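Local coordinates for protein similar to yteR (Bacilus subtilis) (Clostridium acetobutylicum, PDB 4WU0) that is a glycoside hydrolase of family GH105 that probably hydrolyses unsaturated rhamnogalacturonan fragments derived from pectin, at residues 194-198 with 329-335; 268-272 with 350-354. Residue numbers count along the deposited sequence, not the author numbering.

Interaction 1 (194-198 with 329-335)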
ATOM      1  N   SER A 194      15.115  -9.945  -5.879  1.00 15.11           N
ATOM      2  CA  SER A 194      14.197 -11.024  -6.219  1.00 15.05           C
ATOM      3  C   SER A 194      13.994 -11.043  -7.743  1.00 15.78           C
ATOM      4  O   SER A 194      14.410 -10.121  -8.431  1.00 15.35           O
ATOM      5  CB  SER A 194      12.876 -10.848  -5.469  1.00 14.42           C
ATOM      6  OG  SER A 194      12.232  -9.638  -5.832  1.00 14.92           O
ATOM      7  N   PRO A 195      13.364 -12.106  -8.286  1.00 15.42           N
ATOM      8  CA  PRO A 195      13.396 -12.261  -9.744  1.00 15.83           C
ATOM      9  C   PRO A 195      12.439 -11.393 -10.567  1.00 15.54           C
ATOM     10  O   PRO A 195      12.706 -11.190 -11.767  1.00 15.98           O
ATOM     11  CB  PRO A 195      13.019 -13.744  -9.938  1.00 16.20           C
ATOM     12  CG  PRO A 195      13.390 -14.382  -8.654  1.00 16.23           C
ATOM     13  CD  PRO A 195      13.040 -13.384  -7.622  1.00 15.57           C
ATOM     14  N   HIS A 196      11.347 -10.937  -9.965  1.00 14.97           N
ATOM     15  CA  HIS A 196      10.264 -10.330 -10.729  1.00 15.03           C
ATOM     16  C   HIS A 196       9.693  -9.039 -10.192  1.00 14.26           C
ATOM     17  O   HIS A 196       9.775  -8.721  -8.999  1.00 14.50           O
ATOM     18  CB  HIS A 196       9.109 -11.333 -10.897  1.00 15.41           C
ATOM     19  CG  HIS A 196       9.426 -12.428 -11.856  1.00 17.71           C
ATOM     20  ND1 HIS A 196       9.558 -12.203 -13.206  1.00 16.52           N
ATOM     21  CD2 HIS A 196       9.701 -13.745 -11.662  1.00 15.88           C
ATOM     22  CE1 HIS A 196       9.875 -13.334 -13.811  1.00 18.95           C
ATOM     23  NE2 HIS A 196       9.971 -14.282 -12.892  1.00 18.58           N
ATOM     24  N   PHE A 197       9.073  -8.324 -11.122  1.00 14.37           N
ATOM     25  CA  PHE A 197       8.296  -7.129 -10.819  1.00 14.00           C
ATOM     26  C   PHE A 197       6.858  -7.551 -10.547  1.00 13.80           C
ATOM     27  O   PHE A 197       6.114  -7.920 -11.453  1.00 15.28           O
ATOM     28  CB  PHE A 197       8.345  -6.137 -11.981  1.00 14.38           C
ATOM     29  CG  PHE A 197       9.731  -5.850 -12.478  1.00 14.80           C
ATOM     30  CD1 PHE A 197      10.685  -5.269 -11.645  1.00 14.63           C
ATOM     31  CD2 PHE A 197      10.069  -6.140 -13.786  1.00 15.49           C
ATOM     32  CE1 PHE A 197      11.952  -5.013 -12.137  1.00 15.17           C
ATOM     33  CE2 PHE A 197      11.327  -5.901 -14.285  1.00 16.02           C
ATOM     34  CZ  PHE A 197      12.276  -5.335 -13.458  1.00 15.87           C
ATOM     35  N   TRP A 198       6.494  -7.511  -9.276  1.00 14.68           N
ATOM     36  CA  TRP A 198       5.155  -7.877  -8.824  1.00 13.22           C
ATOM     37  C   TRP A 198       4.282  -6.640  -8.781  1.00 13.35           C
ATOM     38  O   TRP A 198       4.675  -5.613  -8.228  1.00 13.63           O
ATOM     39  CB  TRP A 198       5.245  -8.513  -7.436  1.00 12.96           C
ATOM     40  CG  TRP A 198       3.939  -8.976  -6.884  1.00 12.96           C
ATOM     41  CD1 TRP A 198       2.906  -9.534  -7.566  1.00 13.34           C
ATOM     42  CD2 TRP A 198       3.519  -8.895  -5.515  1.00 12.70           C
ATOM     43  NE1 TRP A 198       1.872  -9.821  -6.700  1.00 13.60           N
ATOM     44  CE2 TRP A 198       2.231  -9.435  -5.438  1.00 12.94           C
ATOM     45  CE3 TRP A 198       4.117  -8.414  -4.348  1.00 12.39           C
ATOM     46  CZ2 TRP A 198       1.523  -9.509  -4.236  1.00 12.88           C
ATOM     47  CZ3 TRP A 198       3.418  -8.492  -3.171  1.00 12.40           C
ATOM     48  CH2 TRP A 198       2.135  -9.040  -3.122  1.00 13.53           C
ATOM     49  N   ASP A 329      10.179 -18.703  -3.724  1.00 16.05           N
ATOM     50  CA  ASP A 329      11.393 -18.429  -4.504  1.00 16.85           C
ATOM     51  C   ASP A 329      11.274 -17.239  -5.449  1.00 16.47           C
ATOM     52  O   ASP A 329      12.248 -16.868  -6.093  1.00 16.94           O
ATOM     53  CB  ASP A 329      11.913 -19.687  -5.232  1.00 16.85           C
ATOM     54  CG  ASP A 329      11.041 -20.138  -6.393  1.00 20.37           C
ATOM     55  OD1 ASP A 329      10.056 -19.460  -6.763  1.00 18.77           O
ATOM     56  OD2 ASP A 329      11.370 -21.213  -6.948  1.00 21.37           O
ATOM     57  N   GLY A 330      10.098 -16.633  -5.521  1.00 16.66           N
ATOM     58  CA  GLY A 330       9.929 -15.435  -6.322  1.00 17.30           C
ATOM     59  C   GLY A 330       9.968 -15.671  -7.817  1.00 14.65           C
ATOM     60  O   GLY A 330      10.002 -14.716  -8.606  1.00 14.58           O
ATOM     61  N   SER A 331       9.904 -16.936  -8.221  1.00 15.64           N
ATOM     62  CA  SER A 331       9.820 -17.274  -9.636  1.00 16.93           C
ATOM     63  C   SER A 331       8.457 -16.920 -10.213  1.00 14.33           C
ATOM     64  O   SER A 331       7.495 -16.671  -9.489  1.00 14.85           O
ATOM     65  CB  SER A 331      10.050 -18.767  -9.850  1.00 17.79           C
ATOM     66  OG  SER A 331       9.003 -19.521  -9.247  1.00 15.32           O
ATOM     67  N   PHE A 332       8.377 -16.916 -11.537  1.00 15.83           N
ATOM     68  CA  PHE A 332       7.106 -16.692 -12.205  1.00 14.03           C
ATOM     69  C   PHE A 332       6.073 -17.720 -11.733  1.00 14.50           C
ATOM     70  O   PHE A 332       4.936 -17.374 -11.371  1.00 14.55           O
ATOM     71  CB  PHE A 332       7.299 -16.737 -13.726  1.00 15.66           C
ATOM     72  CG  PHE A 332       6.030 -16.533 -14.520  1.00 14.87           C
ATOM     73  CD1 PHE A 332       5.560 -15.261 -14.798  1.00 15.48           C
ATOM     74  CD2 PHE A 332       5.301 -17.626 -14.977  1.00 15.80           C
ATOM     75  CE1 PHE A 332       4.390 -15.075 -15.500  1.00 16.10           C
ATOM     76  CE2 PHE A 332       4.139 -17.447 -15.707  1.00 14.21           C
ATOM     77  CZ  PHE A 332       3.683 -16.160 -15.963  1.00 14.80           C
ATOM     78  N   ALA A 333       6.461 -18.991 -11.716  1.00 16.20           N
ATOM     79  CA  ALA A 333       5.552 -20.038 -11.253  1.00 14.06           C
ATOM     80  C   ALA A 333       5.069 -19.760  -9.838  1.00 13.72           C
ATOM     81  O   ALA A 333       3.885 -19.928  -9.539  1.00 14.92           O
ATOM     82  CB  ALA A 333       6.201 -21.413 -11.372  1.00 15.57           C
ATOM     83  N   TYR A 334       5.968 -19.294  -8.971  1.00 14.42           N
ATOM     84  CA  TYR A 334       5.588 -18.936  -7.616  1.00 14.25           C
ATOM     85  C   TYR A 334       4.504 -17.839  -7.615  1.00 13.84           C
ATOM     86  O   TYR A 334       3.506 -17.962  -6.907  1.00 13.49           O
ATOM     87  CB  TYR A 334       6.797 -18.506  -6.730  1.00 13.64           C
ATOM     88  CG  TYR A 334       6.243 -17.814  -5.529  1.00 13.37           C
ATOM     89  CD1 TYR A 334       5.559 -18.542  -4.547  1.00 14.35           C
ATOM     90  CD2 TYR A 334       6.253 -16.426  -5.441  1.00 16.08           C
ATOM     91  CE1 TYR A 334       4.921 -17.910  -3.511  1.00 13.20           C
ATOM     92  CE2 TYR A 334       5.614 -15.779  -4.390  1.00 13.79           C
ATOM     93  CZ  TYR A 334       4.944 -16.517  -3.450  1.00 14.62           C
ATOM     94  OH  TYR A 334       4.303 -15.859  -2.431  1.00 16.71           O
ATOM     95  N   TYR A 335       4.695 -16.759  -8.372  1.00 13.79           N
ATOM     96  CA  TYR A 335       3.729 -15.657  -8.312  1.00 14.56           C
ATOM     97  C   TYR A 335       2.370 -16.079  -8.861  1.00 14.23           C
ATOM     98  O   TYR A 335       1.349 -15.591  -8.408  1.00 15.02           O
ATOM     99  CB  TYR A 335       4.239 -14.403  -9.022  1.00 12.88           C
ATOM    100  CG  TYR A 335       5.231 -13.628  -8.192  1.00 13.02           C
ATOM    101  CD1 TYR A 335       4.809 -12.829  -7.132  1.00 13.83           C
ATOM    102  CD2 TYR A 335       6.602 -13.711  -8.439  1.00 15.33           C
ATOM    103  CE1 TYR A 335       5.707 -12.125  -6.365  1.00 12.65           C
ATOM    104  CE2 TYR A 335       7.498 -13.014  -7.675  1.00 14.74           C
ATOM    105  CZ  TYR A 335       7.060 -12.227  -6.631  1.00 13.96           C
ATOM    106  OH  TYR A 335       7.956 -11.517  -5.843  1.00 14.23           O
TER
HETATM  107  O   HOH W   1      10.186 -10.709  -7.267  1.00 15.19           O
HETATM  108  O   HOH W   2      11.008 -16.941 -13.089  1.00 22.01           O
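At one end of an (α/α)6 barrel, the loop before helix 199-215 meets the turn and first residues of helix 332-337: Trp198 is the N-cap residue of the former helix and Ser331 that of the latter. The second cap is well defined. Tyr334 N donates to Ser331 OG over 3.1 Å, while Asp329 OD1 accepts from Ser331 N at 2.9 Å, an Asx turn, and from Ser331 OG at 2.7 Å. Gly330, inside that turn, has a positive phi of 71°, and an ideal CB would lie only 2.8 Å from Pro195 CD, so proline packs directly on bare backbone. Its carbonyl is buried without a polar partner: Gly330 O lies 3.4 Å from Pro195 CG and 3.2 Å from His196 CD2, near the plane of the imidazole.

Direct polar bonds between the segments are absent; waters make the links. Water 1 joins Ser194 OG (2.7 Å), His196 N (2.9 Å) and Tyr335 OH (2.8 Å), the phenol also bonding His176 ND1. Water 2 bridges His196 NE2 (2.9 Å) and Phe332 N (3.1 Å). Deeper, Tyr335 CE1 lies over one face of the Trp198 ring, 3.6 Å from Trp198 CG, with the planes inclined at 33°. The loop leading into inner helix 199-215 is thus joined to the 303-344 connection, at the end of the barrel where the loops before the inner helices gather, as in GH88/GH105 relatives.

Interaction 2 (268-272 with 350-354)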
ATOM      1  N   SER A 268      -5.305  -1.153  -8.926  1.00 10.67           N
ATOM      2  CA  SER A 268      -6.014  -0.101  -8.196  1.00 10.06           C
ATOM      3  C   SER A 268      -5.047   0.862  -7.518  1.00 12.27           C
ATOM      4  O   SER A 268      -5.274   2.078  -7.473  1.00 12.13           O
ATOM      5  CB  SER A 268      -6.961  -0.711  -7.158  1.00 13.07           C
ATOM      6  OG  SER A 268      -8.060  -1.387  -7.767  1.00 12.62           O
ATOM      7  N   MET A 269      -3.986   0.300  -6.952  1.00 11.60           N
ATOM      8  CA  MET A 269      -2.967   1.096  -6.264  1.00 11.58           C
ATOM      9  C   MET A 269      -2.293   2.038  -7.249  1.00 13.45           C
ATOM     10  O   MET A 269      -2.045   3.212  -6.934  1.00 12.96           O
ATOM     11  CB  MET A 269      -1.916   0.191  -5.657  1.00 10.81           C
ATOM     12  CG  MET A 269      -2.386  -0.591  -4.490  1.00 10.44           C
ATOM     13  SD  MET A 269      -1.062  -1.599  -3.813  1.00 13.08           S
ATOM     14  CE  MET A 269      -1.999  -2.487  -2.589  1.00 13.57           C
ATOM     15  N   ILE A 270      -2.017   1.524  -8.440  1.00 12.36           N
ATOM     16  CA  ILE A 270      -1.348   2.322  -9.475  1.00 13.58           C
ATOM     17  C   ILE A 270      -2.274   3.447  -9.923  1.00 13.01           C
ATOM     18  O   ILE A 270      -1.846   4.585 -10.099  1.00 12.85           O
ATOM     19  CB  ILE A 270      -0.926   1.439 -10.661  1.00 13.23           C
ATOM     20  CG1 ILE A 270       0.152   0.468 -10.190  1.00 12.91           C
ATOM     21  CG2 ILE A 270      -0.442   2.269 -11.847  1.00 14.61           C
ATOM     22  CD1 ILE A 270       0.418  -0.701 -11.104  1.00 13.02           C
ATOM     23  N   VAL A 271      -3.550   3.136 -10.137  1.00 13.44           N
ATOM     24  CA  VAL A 271      -4.508   4.162 -10.557  1.00 13.57           C
ATOM     25  C   VAL A 271      -4.664   5.244  -9.491  1.00 12.89           C
ATOM     26  O   VAL A 271      -4.733   6.431  -9.799  1.00 13.20           O
ATOM     27  CB  VAL A 271      -5.870   3.517 -10.889  1.00 13.02           C
ATOM     28  CG1 VAL A 271      -6.956   4.591 -11.111  1.00 13.29           C
ATOM     29  CG2 VAL A 271      -5.706   2.662 -12.147  1.00 15.99           C
ATOM     30  N   TYR A 272      -4.716   4.845  -8.234  1.00 12.75           N
ATOM     31  CA  TYR A 272      -4.771   5.793  -7.125  1.00 11.57           C
ATOM     32  C   TYR A 272      -3.580   6.737  -7.162  1.00 12.26           C
ATOM     33  O   TYR A 272      -3.742   7.943  -7.036  1.00 13.13           O
ATOM     34  CB  TYR A 272      -4.780   5.026  -5.811  1.00 13.19           C
ATOM     35  CG  TYR A 272      -4.507   5.870  -4.583  1.00 12.58           C
ATOM     36  CD1 TYR A 272      -5.492   6.670  -4.033  1.00 14.32           C
ATOM     37  CD2 TYR A 272      -3.259   5.873  -3.991  1.00 16.05           C
ATOM     38  CE1 TYR A 272      -5.247   7.429  -2.896  1.00 15.61           C
ATOM     39  CE2 TYR A 272      -3.007   6.617  -2.856  1.00 14.95           C
ATOM     40  CZ  TYR A 272      -4.000   7.380  -2.309  1.00 15.05           C
ATOM     41  OH  TYR A 272      -3.731   8.093  -1.170  1.00 16.09           O
ATOM     42  N   PRO A 350      -7.457  -0.165  -1.813  1.00 12.09           N
ATOM     43  CA  PRO A 350      -6.967   0.626  -2.946  1.00 12.18           C
ATOM     44  C   PRO A 350      -8.065   0.979  -3.932  1.00 12.24           C
ATOM     45  O   PRO A 350      -8.041   2.067  -4.498  1.00 12.89           O
ATOM     46  CB  PRO A 350      -5.918  -0.301  -3.582  1.00 13.66           C
ATOM     47  CG  PRO A 350      -5.395  -1.074  -2.406  1.00 13.78           C
ATOM     48  CD  PRO A 350      -6.588  -1.331  -1.541  1.00 13.07           C
ATOM     49  N   PHE A 351      -9.024   0.087  -4.141  1.00 12.40           N
ATOM     50  CA  PHE A 351     -10.138   0.421  -5.034  1.00 14.21           C
ATOM     51  C   PHE A 351     -10.983   1.577  -4.478  1.00 12.55           C
ATOM     52  O   PHE A 351     -11.360   2.498  -5.206  1.00 12.83           O
ATOM     53  CB  PHE A 351     -11.021  -0.789  -5.346  1.00 13.03           C
ATOM     54  CG  PHE A 351     -12.149  -0.440  -6.269  1.00 15.37           C
ATOM     55  CD1 PHE A 351     -11.926  -0.328  -7.618  1.00 16.21           C
ATOM     56  CD2 PHE A 351     -13.406  -0.130  -5.775  1.00 15.00           C
ATOM     57  CE1 PHE A 351     -12.961   0.063  -8.485  1.00 17.38           C
ATOM     58  CE2 PHE A 351     -14.430   0.233  -6.633  1.00 16.76           C
ATOM     59  CZ  PHE A 351     -14.189   0.332  -7.998  1.00 15.41           C
ATOM     60  N   LEU A 352     -11.279   1.565  -3.186  1.00 13.03           N
ATOM     61  CA  LEU A 352     -11.975   2.682  -2.568  1.00 12.96           C
ATOM     62  C   LEU A 352     -11.210   3.982  -2.731  1.00 13.23           C
ATOM     63  O   LEU A 352     -11.794   5.026  -3.030  1.00 13.60           O
ATOM     64  CB  LEU A 352     -12.129   2.423  -1.072  1.00 14.56           C
ATOM     65  CG  LEU A 352     -13.143   1.372  -0.642  1.00 15.88           C
ATOM     66  CD1 LEU A 352     -12.885   0.957   0.807  1.00 17.26           C
ATOM     67  CD2 LEU A 352     -14.541   1.961  -0.796  1.00 14.34           C
ATOM     68  N   LEU A 353      -9.896   3.923  -2.489  1.00 13.14           N
ATOM     69  CA  LEU A 353      -9.054   5.113  -2.574  1.00 13.49           C
ATOM     70  C   LEU A 353      -8.959   5.655  -3.997  1.00 14.33           C
ATOM     71  O   LEU A 353      -9.036   6.871  -4.212  1.00 14.09           O
ATOM     72  CB  LEU A 353      -7.648   4.827  -2.007  1.00 13.43           C
ATOM     73  CG  LEU A 353      -7.643   4.516  -0.511  1.00 13.46           C
ATOM     74  CD1 LEU A 353      -6.285   3.948  -0.068  1.00 19.73           C
ATOM     75  CD2 LEU A 353      -7.952   5.775   0.300  1.00 16.15           C
ATOM     76  N   ALA A 354      -8.780   4.762  -4.969  1.00 13.78           N
ATOM     77  CA  ALA A 354      -8.779   5.177  -6.369  1.00 14.29           C
ATOM     78  C   ALA A 354     -10.108   5.805  -6.738  1.00 13.83           C
ATOM     79  O   ALA A 354     -10.149   6.795  -7.465  1.00 14.26           O
ATOM     80  CB  ALA A 354      -8.490   3.970  -7.270  1.00 14.72           C
TER
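Adjacent inner helices of the (α/α)6 barrel pack side by side in this buried contact. The segment axes come within 8.1 Å and their N-to-C directions differ by 26°, so the two run nearly parallel, as successive inner helices of this fold do. Pro350 begins the contact at a kink, where its nitrogen makes no bond to the preceding turn. Its ring points toward helix 264-279, and Pro350 CB lies 3.7 Å from both Ser268 CB and Met269 CG, touching both side chains. Phe351 follows with its CA-to-CB bond pointing away overall, yet Phe351 CB is 3.9 Å from Ser268 OG, which lies at the ring edge, and Phe351 N is 3.7 Å from Ser268 CB; the ring touches Tyr4 and Met8 of helix 4-14 and Ile299 of helix 288-302, both outer helices. The Ser268 hydroxyl bonds back to Ala264 O on its own helix, so it adds no polar link here. Leu352 faces helices 4-14 and 25-41. Leu353 turns back toward Tyr272, with Leu353 CB 3.5 Å from Tyr272 CD1; the Tyr272 phenol is anchored on Asp211 of helix 199-215, the inner helix beyond. Ala354 CA lies 4.1 Å from Tyr272 CA, the closest CA pair, a spacing that its small side chain permits. That methyl meets three residues of the facing helix: Ala354 CB is 3.7 Å from Ser268 O, 4.1 Å from Tyr272 CB and 4.2 Å from Val271 CG1.

How the interactions relate
The two contacts sample different levels of one barrel. The centre of interaction 2, among the inner helices, is about 9 Å from the centre of the chain, that of interaction 1, in the loops over one end, about 19 Å. Their centres are about 23 Å apart and their nearest atoms about 7 Å, so they do not touch. Helix 199-215 connects them: Trp198 is the N-cap residue at its start in interaction 1, and its Arg200, Trp204 and Met207 pack against Met269 of interaction 2. The segments alternate along the chain, and 329-335 belongs to the connection that, after strand 340-341, reaches helix 345-360. By family resemblance, the substrate cleft probably opens at the loop-covered end.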